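Local coordinates for HD domain protein (Enterococcus faecalis, PDB 4LRL) that probably hydrolyses deoxyribonucleoside triphosphates to the deoxyribonucleoside and triphosphate, under allosteric activation and inhibition by bound nucleotides, at residues N152-T157 with V186-Y191; P164-Y169 with F312-Y317; T229-V234 with I242-N247; H250-Y255 with T408-M413. All coordinates share one frame; numbering follows the deposited sequence.

Contact 1 (N152-T157 with V186-Y191); sequences NHEAIT and VITKQY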
# COMPACT_ATOMS: atom_id res chain seq x y z
N ASN C 152 3.66 -33.65 -19.43
CA ASN C 152 3.08 -33.57 -18.09
C ASN C 152 4.16 -33.04 -17.15
O ASN C 152 5.20 -33.68 -16.97
CB ASN C 152 2.57 -34.94 -17.64
CG ASN C 152 2.02 -34.93 -16.22
OD1 ASN C 152 2.69 -34.51 -15.28
ND2 ASN C 152 0.80 -35.41 -16.05
N HIS C 153 3.92 -31.87 -16.56
CA HIS C 153 4.97 -31.16 -15.83
C HIS C 153 5.35 -31.82 -14.50
O HIS C 153 6.52 -31.79 -14.09
CB HIS C 153 4.62 -29.68 -15.66
CG HIS C 153 3.47 -29.43 -14.73
ND1 HIS C 153 2.15 -29.45 -15.14
CD2 HIS C 153 3.45 -29.14 -13.41
CE1 HIS C 153 1.37 -29.19 -14.11
NE2 HIS C 153 2.13 -29.00 -13.05
N GLU C 154 4.37 -32.43 -13.83
CA GLU C 154 4.66 -33.21 -12.63
C GLU C 154 5.56 -34.42 -12.96
O GLU C 154 6.57 -34.63 -12.29
CB GLU C 154 3.39 -33.66 -11.90
CG GLU C 154 3.71 -34.46 -10.64
CD GLU C 154 2.53 -34.75 -9.75
OE1 GLU C 154 2.02 -33.79 -9.10
OE2 GLU C 154 2.13 -35.93 -9.67
N ALA C 155 5.21 -35.17 -14.01
CA ALA C 155 6.07 -36.27 -14.46
C ALA C 155 7.50 -35.78 -14.74
O ALA C 155 8.46 -36.42 -14.33
CB ALA C 155 5.48 -36.97 -15.69
N ILE C 156 7.61 -34.64 -15.41
CA ILE C 156 8.92 -34.08 -15.76
C ILE C 156 9.69 -33.58 -14.54
O ILE C 156 10.91 -33.77 -14.45
CB ILE C 156 8.79 -32.99 -16.84
CG1 ILE C 156 8.36 -33.65 -18.15
CG2 ILE C 156 10.10 -32.24 -17.01
CD1 ILE C 156 7.57 -32.75 -19.07
N THR C 157 8.99 -32.95 -13.60
CA THR C 157 9.57 -32.56 -12.33
C THR C 157 10.23 -33.76 -11.65
O THR C 157 11.39 -33.68 -11.25
CB THR C 157 8.51 -31.95 -11.38
OG1 THR C 157 8.01 -30.74 -11.96
CG2 THR C 157 9.11 -31.62 -10.03
N VAL C 186 7.50 -36.27 -2.20
CA VAL C 186 6.78 -35.16 -1.56
C VAL C 186 5.88 -34.51 -2.60
O VAL C 186 4.73 -34.20 -2.33
CB VAL C 186 7.73 -34.09 -0.94
CG1 VAL C 186 6.92 -32.93 -0.36
CG2 VAL C 186 8.59 -34.69 0.13
N ILE C 187 6.44 -34.33 -3.80
CA ILE C 187 5.73 -33.70 -4.90
C ILE C 187 4.61 -34.59 -5.43
O ILE C 187 3.53 -34.11 -5.76
CB ILE C 187 6.73 -33.26 -6.01
CG1 ILE C 187 7.48 -32.01 -5.55
CG2 ILE C 187 6.02 -32.96 -7.32
CD1 ILE C 187 8.91 -31.99 -5.96
N THR C 188 4.85 -35.90 -5.49
CA THR C 188 3.82 -36.84 -5.93
C THR C 188 2.85 -37.14 -4.79
O THR C 188 1.87 -37.86 -4.98
CB THR C 188 4.42 -38.16 -6.46
OG1 THR C 188 5.02 -38.89 -5.38
CG2 THR C 188 5.46 -37.89 -7.54
N LYS C 189 3.16 -36.60 -3.61
CA LYS C 189 2.28 -36.67 -2.43
C LYS C 189 2.24 -38.08 -1.84
O LYS C 189 1.27 -38.47 -1.18
CB LYS C 189 0.87 -36.17 -2.75
CG LYS C 189 0.82 -34.79 -3.42
CD LYS C 189 -0.60 -34.40 -3.83
CE LYS C 189 -1.35 -33.76 -2.66
NZ LYS C 189 -2.83 -33.94 -2.74
N GLN C 190 3.30 -38.84 -2.06
CA GLN C 190 3.37 -40.21 -1.57
C GLN C 190 4.22 -40.33 -0.31
O GLN C 190 4.15 -41.33 0.40
CB GLN C 190 3.86 -41.15 -2.68
CG GLN C 190 2.82 -41.36 -3.78
CD GLN C 190 3.38 -42.09 -5.00
OE1 GLN C 190 4.21 -41.55 -5.73
NE2 GLN C 190 2.92 -43.31 -5.22
N TYR C 191 5.00 -39.29 -0.03
CA TYR C 191 5.83 -39.22 1.19
C TYR C 191 4.99 -39.41 2.46
O TYR C 191 3.90 -38.84 2.57
CB TYR C 191 6.58 -37.87 1.21
CG TYR C 191 7.70 -37.81 2.23
CD1 TYR C 191 8.86 -38.56 2.05
CD2 TYR C 191 7.60 -36.99 3.35
CE1 TYR C 191 9.89 -38.50 2.97
CE2 TYR C 191 8.63 -36.92 4.27
CZ TYR C 191 9.77 -37.67 4.08
OH TYR C 191 10.79 -37.62 4.99
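The carboxylate of Glu154 is the flat group that reaches across, and it turns one face to the end of helix 179-187. The carbonyl oxygen of Ile187 and CA of Thr188 both lie above this face; Glu154 OE1 comes within 3.7 Å of Ile187 O, a meeting of two acceptors, and Glu154 OE2 is 4.2 Å from Thr188 CA. With CG anti to the backbone N (chi1 -180°) and an extended chain beyond it, the glutamate stretches far enough to pass over the backbone where the helix stops. One turn further along, Thr157 takes part with its methyl: CG2 sits 4.1 Å from CD1 of Ile187, the two side chains crossing at about a right angle. Its hydroxyl faces inward to its own helix and donates to His153 O, which also receives Thr157 N from the opposite face of the peptide plane. The ring of His153 stacks on His138, while its ND1 bonds to Glu146.

One helix is capped where it begins and the other where it ends. Asn152 is the N-cap of helix 153-162; its OD1 accepts a nearly straight bond (175°) from Ala155 N at 2.9 Å. Helix 179-187 closes in a Schellman motif with Lys189, of positive phi, as its C' residue, Gln190 N returning to Ser185 O.

Helix start thus meets helix end beside the metal centre of an HD domain. The side chain of Ile187 is about 5 Å from that of His134, and that of Thr157 about 6 Å from that of Asp135, residues that hold the nickel ion with His90 and Asp207.

Contact 2 (P164-Y169 with F312-Y317); sequences PETEVY and FTLQEY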
# COMPACT_ATOMS: atom_id res chain seq x y z
N PRO C 164 19.88 -38.84 -13.31
CA PRO C 164 21.29 -38.56 -13.07
C PRO C 164 21.88 -37.52 -14.01
O PRO C 164 22.86 -36.86 -13.65
CB PRO C 164 21.95 -39.92 -13.31
CG PRO C 164 20.88 -40.91 -13.02
CD PRO C 164 19.64 -40.27 -13.56
N GLU C 165 21.30 -37.36 -15.19
CA GLU C 165 21.79 -36.38 -16.16
C GLU C 165 21.65 -34.92 -15.72
O GLU C 165 22.27 -34.04 -16.33
CB GLU C 165 21.09 -36.58 -17.51
CG GLU C 165 19.60 -36.28 -17.49
CD GLU C 165 18.88 -36.90 -18.65
OE1 GLU C 165 18.72 -36.21 -19.68
OE2 GLU C 165 18.48 -38.08 -18.55
N THR C 166 20.85 -34.66 -14.69
CA THR C 166 20.65 -33.29 -14.20
C THR C 166 21.60 -32.86 -13.08
O THR C 166 22.09 -33.68 -12.30
CB THR C 166 19.19 -33.00 -13.77
OG1 THR C 166 18.84 -33.77 -12.61
CG2 THR C 166 18.21 -33.27 -14.92
N GLU C 167 21.85 -31.56 -13.03
CA GLU C 167 22.57 -30.90 -11.94
C GLU C 167 21.80 -31.05 -10.63
O GLU C 167 22.41 -31.24 -9.57
CB GLU C 167 22.73 -29.43 -12.30
CG GLU C 167 23.86 -28.69 -11.61
CD GLU C 167 24.27 -27.43 -12.37
OE1 GLU C 167 24.47 -27.51 -13.61
OE2 GLU C 167 24.41 -26.37 -11.73
N VAL C 168 20.46 -30.98 -10.70
CA VAL C 168 19.59 -31.07 -9.52
C VAL C 168 19.70 -32.41 -8.81
O VAL C 168 19.76 -32.47 -7.58
CB VAL C 168 18.11 -30.76 -9.87
CG1 VAL C 168 17.15 -31.31 -8.81
CG2 VAL C 168 17.90 -29.26 -10.05
N TYR C 169 19.73 -33.49 -9.60
CA TYR C 169 19.92 -34.83 -9.07
C TYR C 169 21.26 -34.93 -8.33
O TYR C 169 21.31 -35.40 -7.19
CB TYR C 169 19.89 -35.88 -10.19
CG TYR C 169 20.21 -37.28 -9.72
CD1 TYR C 169 19.20 -38.15 -9.30
CD2 TYR C 169 21.53 -37.74 -9.68
CE1 TYR C 169 19.48 -39.44 -8.87
CE2 TYR C 169 21.83 -39.04 -9.25
CZ TYR C 169 20.80 -39.88 -8.84
OH TYR C 169 21.09 -41.15 -8.41
N PHE C 312 10.64 -37.03 -27.49
CA PHE C 312 11.64 -36.12 -26.92
C PHE C 312 12.34 -36.70 -25.69
O PHE C 312 11.80 -37.57 -24.99
CB PHE C 312 11.02 -34.76 -26.59
CG PHE C 312 9.99 -34.81 -25.49
CD1 PHE C 312 10.37 -34.60 -24.16
CD2 PHE C 312 8.65 -35.04 -25.78
CE1 PHE C 312 9.43 -34.63 -23.13
CE2 PHE C 312 7.70 -35.08 -24.76
CZ PHE C 312 8.09 -34.88 -23.43
N THR C 313 13.55 -36.21 -25.44
CA THR C 313 14.29 -36.57 -24.24
C THR C 313 14.20 -35.43 -23.23
O THR C 313 13.76 -34.32 -23.55
CB THR C 313 15.77 -36.87 -24.55
OG1 THR C 313 16.38 -35.71 -25.14
CG2 THR C 313 15.88 -38.05 -25.52
N LEU C 314 14.60 -35.72 -21.99
CA LEU C 314 14.64 -34.71 -20.95
C LEU C 314 15.47 -33.50 -21.39
O LEU C 314 15.00 -32.36 -21.29
CB LEU C 314 15.18 -35.31 -19.64
CG LEU C 314 15.26 -34.36 -18.44
CD1 LEU C 314 13.96 -33.58 -18.21
CD2 LEU C 314 15.66 -35.12 -17.18
N GLN C 315 16.67 -33.76 -21.89
CA GLN C 315 17.60 -32.72 -22.34
C GLN C 315 17.03 -31.80 -23.42
O GLN C 315 17.32 -30.60 -23.43
CB GLN C 315 18.93 -33.33 -22.82
CG GLN C 315 19.71 -34.07 -21.75
CD GLN C 315 20.28 -33.16 -20.67
OE1 GLN C 315 20.04 -31.95 -20.66
NE2 GLN C 315 21.05 -33.75 -19.75
N GLU C 316 16.22 -32.36 -24.31
CA GLU C 316 15.55 -31.59 -25.36
C GLU C 316 14.46 -30.71 -24.78
O GLU C 316 14.24 -29.58 -25.25
CB GLU C 316 14.98 -32.52 -26.43
CG GLU C 316 16.02 -32.96 -27.46
CD GLU C 316 15.66 -34.25 -28.17
OE1 GLU C 316 14.60 -34.84 -27.85
OE2 GLU C 316 16.43 -34.68 -29.05
N TYR C 317 13.78 -31.22 -23.77
CA TYR C 317 12.74 -30.47 -23.08
C TYR C 317 13.32 -29.28 -22.32
O TYR C 317 12.82 -28.16 -22.43
CB TYR C 317 11.95 -31.38 -22.15
CG TYR C 317 10.81 -30.71 -21.43
CD1 TYR C 317 9.54 -30.63 -22.01
CD2 TYR C 317 10.98 -30.17 -20.15
CE1 TYR C 317 8.49 -30.02 -21.33
CE2 TYR C 317 9.94 -29.58 -19.46
CZ TYR C 317 8.70 -29.50 -20.06
OH TYR C 317 7.67 -28.91 -19.36
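Glu165 reaches over to the first turn of helix 314-318, and its side chain meets Leu314 and Gln315 from CB outward. CB lies 3.6 Å from NE2 of Gln315. The next carbon, CG, is set between the backbone N and the carbonyl carbon (chi1 66°) and comes 4.1 Å from CD2 of Leu314. CD is 4.0 Å from that same methyl and equally far from Gln315 NE2. At the tip, OE1 presses close to the aliphatic part of the glutamine, 3.1 Å from Gln315 CG, with Leu314 CB 3.7 Å away. Gln315 runs in the opposite direction, bent at chi2 (-68°) so that its amide folds back along the glutamate; the carboxylate and amide planes are 31° apart.

Beneath this exposed pair the contact is apolar: Thr166 CG2 touches Leu314 CD2 at 3.9 Å, the two side chains crossing at about a right angle. The hydroxyl of Thr166 is used elsewhere, bonding to Ile160 O and capping helix 167-175 through Tyr169 N. Thr313 and Glu316 form a capping box at the start of the other helix, although the bond from Glu316 N is weak.

The starts of two helices meet here, and Leu314 of the second packs on Gln159 and Ile160 of helix 153-162. Helix 62-65 flanks the first of them, with Glu63 receiving the backbone N-H groups of Glu167 and Val168, while Tyr317 extends from the second to bond Gly137.

Contact 3 (T229-V234 with I242-N247); sequences TRILRV and IAFAMN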
# COMPACT_ATOMS: atom_id res chain seq x y z
N THR C 229 1.20 -12.94 7.19
CA THR C 229 1.63 -12.88 8.59
C THR C 229 0.58 -13.38 9.58
O THR C 229 0.93 -14.01 10.57
CB THR C 229 2.13 -11.47 8.98
OG1 THR C 229 3.34 -11.19 8.27
CG2 THR C 229 2.45 -11.40 10.48
N ARG C 230 -0.70 -13.11 9.32
CA ARG C 230 -1.71 -13.62 10.23
C ARG C 230 -1.92 -15.12 10.08
O ARG C 230 -2.16 -15.82 11.06
CB ARG C 230 -3.05 -12.87 10.17
CG ARG C 230 -4.07 -13.31 11.28
CD ARG C 230 -3.51 -13.28 12.72
NE ARG C 230 -4.44 -13.87 13.69
CZ ARG C 230 -4.18 -14.06 14.99
NH1 ARG C 230 -3.02 -13.70 15.52
NH2 ARG C 230 -5.11 -14.61 15.76
N ILE C 231 -1.79 -15.63 8.85
CA ILE C 231 -1.88 -17.07 8.65
C ILE C 231 -0.69 -17.76 9.31
O ILE C 231 -0.86 -18.81 9.94
CB ILE C 231 -2.02 -17.45 7.15
CG1 ILE C 231 -3.33 -16.86 6.60
CG2 ILE C 231 -1.99 -19.00 6.99
CD1 ILE C 231 -3.67 -17.29 5.22
N LEU C 232 0.48 -17.16 9.21
CA LEU C 232 1.66 -17.72 9.85
C LEU C 232 1.57 -17.73 11.38
O LEU C 232 2.22 -18.54 12.03
CB LEU C 232 2.93 -17.00 9.39
CG LEU C 232 3.30 -17.22 7.92
CD1 LEU C 232 4.60 -16.52 7.56
CD2 LEU C 232 3.38 -18.69 7.58
N ARG C 233 0.74 -16.85 11.94
CA ARG C 233 0.59 -16.78 13.39
C ARG C 233 -0.31 -17.88 13.95
O ARG C 233 -0.27 -18.18 15.13
CB ARG C 233 0.05 -15.40 13.80
CG ARG C 233 0.28 -15.04 15.27
CD ARG C 233 1.65 -14.46 15.50
NE ARG C 233 2.03 -14.45 16.91
CZ ARG C 233 3.10 -13.82 17.41
NH1 ARG C 233 3.91 -13.14 16.61
NH2 ARG C 233 3.36 -13.88 18.71
N VAL C 234 -1.14 -18.48 13.09
CA VAL C 234 -2.12 -19.47 13.54
C VAL C 234 -1.92 -20.84 12.91
O VAL C 234 -2.54 -21.82 13.35
CB VAL C 234 -3.58 -19.00 13.31
CG1 VAL C 234 -3.88 -17.74 14.13
CG2 VAL C 234 -3.87 -18.78 11.83
N ILE C 242 -1.46 -30.30 8.49
CA ILE C 242 -1.42 -28.88 8.82
C ILE C 242 -2.82 -28.34 9.07
O ILE C 242 -3.75 -28.62 8.31
CB ILE C 242 -0.71 -28.07 7.71
CG1 ILE C 242 0.79 -28.34 7.74
CG2 ILE C 242 -1.02 -26.58 7.81
CD1 ILE C 242 1.56 -27.69 6.63
N ALA C 243 -2.96 -27.55 10.13
CA ALA C 243 -4.23 -26.95 10.53
C ALA C 243 -4.03 -25.50 10.92
O ALA C 243 -2.92 -24.98 10.87
CB ALA C 243 -4.85 -27.75 11.68
N PHE C 244 -5.11 -24.84 11.31
CA PHE C 244 -5.06 -23.43 11.67
C PHE C 244 -5.90 -23.18 12.89
O PHE C 244 -7.07 -23.56 12.94
CB PHE C 244 -5.51 -22.54 10.50
CG PHE C 244 -4.76 -22.83 9.23
CD1 PHE C 244 -5.12 -23.92 8.43
CD2 PHE C 244 -3.68 -22.04 8.85
CE1 PHE C 244 -4.42 -24.22 7.28
CE2 PHE C 244 -2.98 -22.33 7.69
CZ PHE C 244 -3.35 -23.41 6.91
N ALA C 245 -5.29 -22.54 13.88
CA ALA C 245 -5.97 -22.22 15.13
C ALA C 245 -7.29 -21.53 14.82
O ALA C 245 -7.35 -20.64 13.95
CB ALA C 245 -5.09 -21.35 16.01
N MET C 246 -8.35 -21.94 15.52
CA MET C 246 -9.69 -21.39 15.33
C MET C 246 -9.74 -19.86 15.50
O MET C 246 -10.57 -19.20 14.87
CB MET C 246 -10.71 -22.07 16.27
CG MET C 246 -12.17 -21.74 15.99
SD MET C 246 -12.76 -22.20 14.33
CE MET C 246 -14.23 -21.18 14.25
N ASN C 247 -8.85 -19.31 16.31
CA ASN C 247 -8.83 -17.85 16.51
C ASN C 247 -8.33 -17.07 15.28
O ASN C 247 -8.40 -15.85 15.25
CB ASN C 247 -8.07 -17.45 17.78
CG ASN C 247 -6.59 -17.78 17.70
OD1 ASN C 247 -5.78 -16.94 17.32
ND2 ASN C 247 -6.23 -19.00 18.05
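Val234 meets strand 241-245 with both its backbone and its side chain. Its carbonyl oxygen accepts an almost straight bond from Ala245 N (2.9 Å, 174°). The same atom, Val234 O, lies 3.4 Å from Phe244 CA in a CA-H...O contact. The branch point CB packs 3.9 Å from the methyl of Ala245. The two methyls then part: CG2 lies at the edge of the Phe244 ring, near its plane, whereas CG1 faces Asn247 OD1 at 3.8 Å.

Phe244 is engaged from a second direction by Ile231. With Ile231 CG2 anti to its backbone N, this methyl comes 3.5 Å from Phe244 CE2, and the side chains slant across one another.

Asn247 completes the trio. Its OD1 is 2.9 Å from Arg230 NH2, with the amide and guanidinium planes 65° apart; Asn247 O lies at the edge of the guanidinium, in its plane. Val234 CG1 sits over one face of this same guanidinium, offset toward its rim. Arg230 also makes a cation-pi contact with Tyr47 of the second subunit, placing this corner at a subunit boundary.

The axes of segments 229-234 and 242-245 run at 103° to each other, close to perpendicular, and the chain between them forms strand 235-238, the antiparallel neighbour of 241-245 in a mixed sheet. On its other edge strand 241-245 bonds to 411-413, and helix 249-267 packs against Ile231 and Phe244 through Tyr255 and Val252.

Contact 4 (H250-Y255 with T408-M413); sequences HAVEDY and TQIELM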
# COMPACT_ATOMS: atom_id res chain seq x y z
N HIS C 250 -10.83 -15.86 10.42
CA HIS C 250 -11.07 -14.73 9.51
C HIS C 250 -9.92 -14.52 8.53
O HIS C 250 -10.15 -14.20 7.37
CB HIS C 250 -11.38 -13.44 10.26
CG HIS C 250 -12.63 -13.50 11.09
ND1 HIS C 250 -13.86 -13.81 10.56
CD2 HIS C 250 -12.83 -13.26 12.41
CE1 HIS C 250 -14.77 -13.77 11.52
NE2 HIS C 250 -14.17 -13.44 12.65
N ALA C 251 -8.69 -14.73 9.00
CA ALA C 251 -7.52 -14.69 8.15
C ALA C 251 -7.53 -15.83 7.12
O ALA C 251 -7.10 -15.65 5.99
CB ALA C 251 -6.26 -14.74 8.97
N VAL C 252 -8.01 -17.00 7.52
CA VAL C 252 -8.18 -18.11 6.58
C VAL C 252 -9.27 -17.75 5.57
O VAL C 252 -9.11 -17.98 4.38
CB VAL C 252 -8.47 -19.45 7.32
CG1 VAL C 252 -8.79 -20.56 6.31
CG2 VAL C 252 -7.27 -19.84 8.19
N GLU C 253 -10.36 -17.15 6.06
CA GLU C 253 -11.41 -16.61 5.20
C GLU C 253 -10.89 -15.66 4.12
O GLU C 253 -11.25 -15.80 2.95
CB GLU C 253 -12.44 -15.85 6.01
CG GLU C 253 -13.44 -16.70 6.73
CD GLU C 253 -14.52 -15.85 7.40
OE1 GLU C 253 -14.32 -14.62 7.54
OE2 GLU C 253 -15.56 -16.42 7.77
N ASP C 254 -10.05 -14.70 4.53
CA ASP C 254 -9.42 -13.74 3.62
C ASP C 254 -8.56 -14.43 2.58
O ASP C 254 -8.42 -13.93 1.46
CB ASP C 254 -8.55 -12.74 4.38
CG ASP C 254 -9.32 -11.95 5.41
OD1 ASP C 254 -8.72 -11.58 6.44
OD2 ASP C 254 -10.53 -11.69 5.19
N TYR C 255 -7.96 -15.56 2.94
CA TYR C 255 -7.22 -16.32 1.96
C TYR C 255 -8.18 -16.86 0.88
O TYR C 255 -7.92 -16.72 -0.31
CB TYR C 255 -6.40 -17.43 2.61
CG TYR C 255 -6.06 -18.54 1.65
CD1 TYR C 255 -5.06 -18.38 0.70
CD2 TYR C 255 -6.76 -19.76 1.70
CE1 TYR C 255 -4.76 -19.39 -0.19
CE2 TYR C 255 -6.46 -20.79 0.80
CZ TYR C 255 -5.46 -20.60 -0.13
OH TYR C 255 -5.16 -21.59 -1.03
N THR C 408 -8.95 -32.56 0.76
CA THR C 408 -9.74 -31.53 0.10
C THR C 408 -10.17 -30.44 1.08
O THR C 408 -10.92 -29.53 0.72
CB THR C 408 -11.01 -32.14 -0.52
OG1 THR C 408 -11.83 -32.68 0.53
CG2 THR C 408 -10.65 -33.26 -1.50
N GLN C 409 -9.68 -30.52 2.32
CA GLN C 409 -10.22 -29.68 3.39
C GLN C 409 -9.19 -28.73 4.02
O GLN C 409 -8.00 -29.03 4.11
CB GLN C 409 -10.85 -30.56 4.48
CG GLN C 409 -11.83 -31.59 3.96
CD GLN C 409 -12.41 -32.45 5.06
OE1 GLN C 409 -13.17 -31.96 5.89
NE2 GLN C 409 -12.06 -33.73 5.06
N ILE C 410 -9.68 -27.58 4.47
CA ILE C 410 -8.88 -26.69 5.29
C ILE C 410 -9.35 -26.91 6.73
O ILE C 410 -10.52 -26.69 7.05
CB ILE C 410 -9.05 -25.22 4.84
CG1 ILE C 410 -8.53 -25.06 3.41
CG2 ILE C 410 -8.32 -24.28 5.80
CD1 ILE C 410 -8.95 -23.79 2.75
N GLU C 411 -8.45 -27.38 7.59
CA GLU C 411 -8.82 -27.78 8.94
C GLU C 411 -8.53 -26.69 9.97
O GLU C 411 -7.42 -26.15 10.03
CB GLU C 411 -8.13 -29.08 9.35
CG GLU C 411 -8.29 -30.23 8.36
CD GLU C 411 -9.59 -31.01 8.52
OE1 GLU C 411 -10.60 -30.46 9.01
OE2 GLU C 411 -9.60 -32.19 8.13
N LEU C 412 -9.55 -26.35 10.76
CA LEU C 412 -9.41 -25.39 11.84
C LEU C 412 -9.36 -26.15 13.15
O LEU C 412 -10.18 -27.06 13.37
CB LEU C 412 -10.57 -24.40 11.85
CG LEU C 412 -10.71 -23.48 10.63
CD1 LEU C 412 -12.16 -23.14 10.38
CD2 LEU C 412 -9.89 -22.21 10.80
N MET C 413 -8.40 -25.81 14.00
CA MET C 413 -8.28 -26.50 15.29
C MET C 413 -8.87 -25.73 16.47
O MET C 413 -8.51 -24.58 16.73
CB MET C 413 -6.84 -26.89 15.59
CG MET C 413 -6.76 -27.87 16.74
SD MET C 413 -5.09 -28.39 17.14
CE MET C 413 -4.80 -29.54 15.79
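Val252 and Ile410 form the closest touch here, Val252 CG1 lying 3.8 Å from Ile410 CG2. Both of these methyls stand anti to their own backbone N (Val252 chi1 174°), and the side chains slide past each other in opposite directions. The remaining methyls make looser contacts on each residue: Val252 CG2 is 4.4 Å from Leu412 CD2, and Ile410 CD1 reaches the edge of the Tyr255 ring, near its plane, at 4.4 Å from CE2. No polar bond joins the two segments, and all four touching residues are buried.

In the next layer Leu422 packs against Val252, Ile410 and Leu412 together, extending the apolar cluster. The Tyr255 ring is fixed at its far end by a hydrogen bond from its hydroxyl to Gln203 O, and it makes an edge-to-face pair with Phe226. Ile410 is set by its backbone, whose N-H bonds to the hydroxyl of Tyr399.

On the helix, His250 ND1 donates a straight bond (176°) to Glu253 OE1 at 3.2 Å; the oxygen lies in the imidazole plane but is approached from above the plane of the carboxylate. Glu253 OE2 is held in turn by Ser426. His250 and Glu253 both pack on Gln265 of the third subunit.

Ile410 and Leu412, alternate residues along the chain, thus point to the helix from one side of the mixed sheet. This is helix-on-sheet packing, in which helix 249-267 lies against one face of the small mixed sheet of the HD-associated region, with the side chain of Tyr255 about 11 Å from the bound nickel ion.

Contacts 3 and 4 share one sheet: their centres are 8 Å apart, Phe244 O and Met413 N lie 2.8 Å from each other, and Arg230 CG packs on Ala251 CB at 3.5 Å. Contacts 1 and 2 form a second group, centres 15 Å apart, joined where Ile156 CD1 meets Tyr317 CZ at 3.6 Å. The nickel site falls between the groups: the side chain of Thr157 in contact 1 is about 10 Å from the ion, and that of Tyr255 in contact 4 about 11 Å. In contact 2 the side chain of Thr166 is about 12 Å from that of Gln65 of a dGTP site. Contacts 2 and 3 are far apart, about 39 Å between centres.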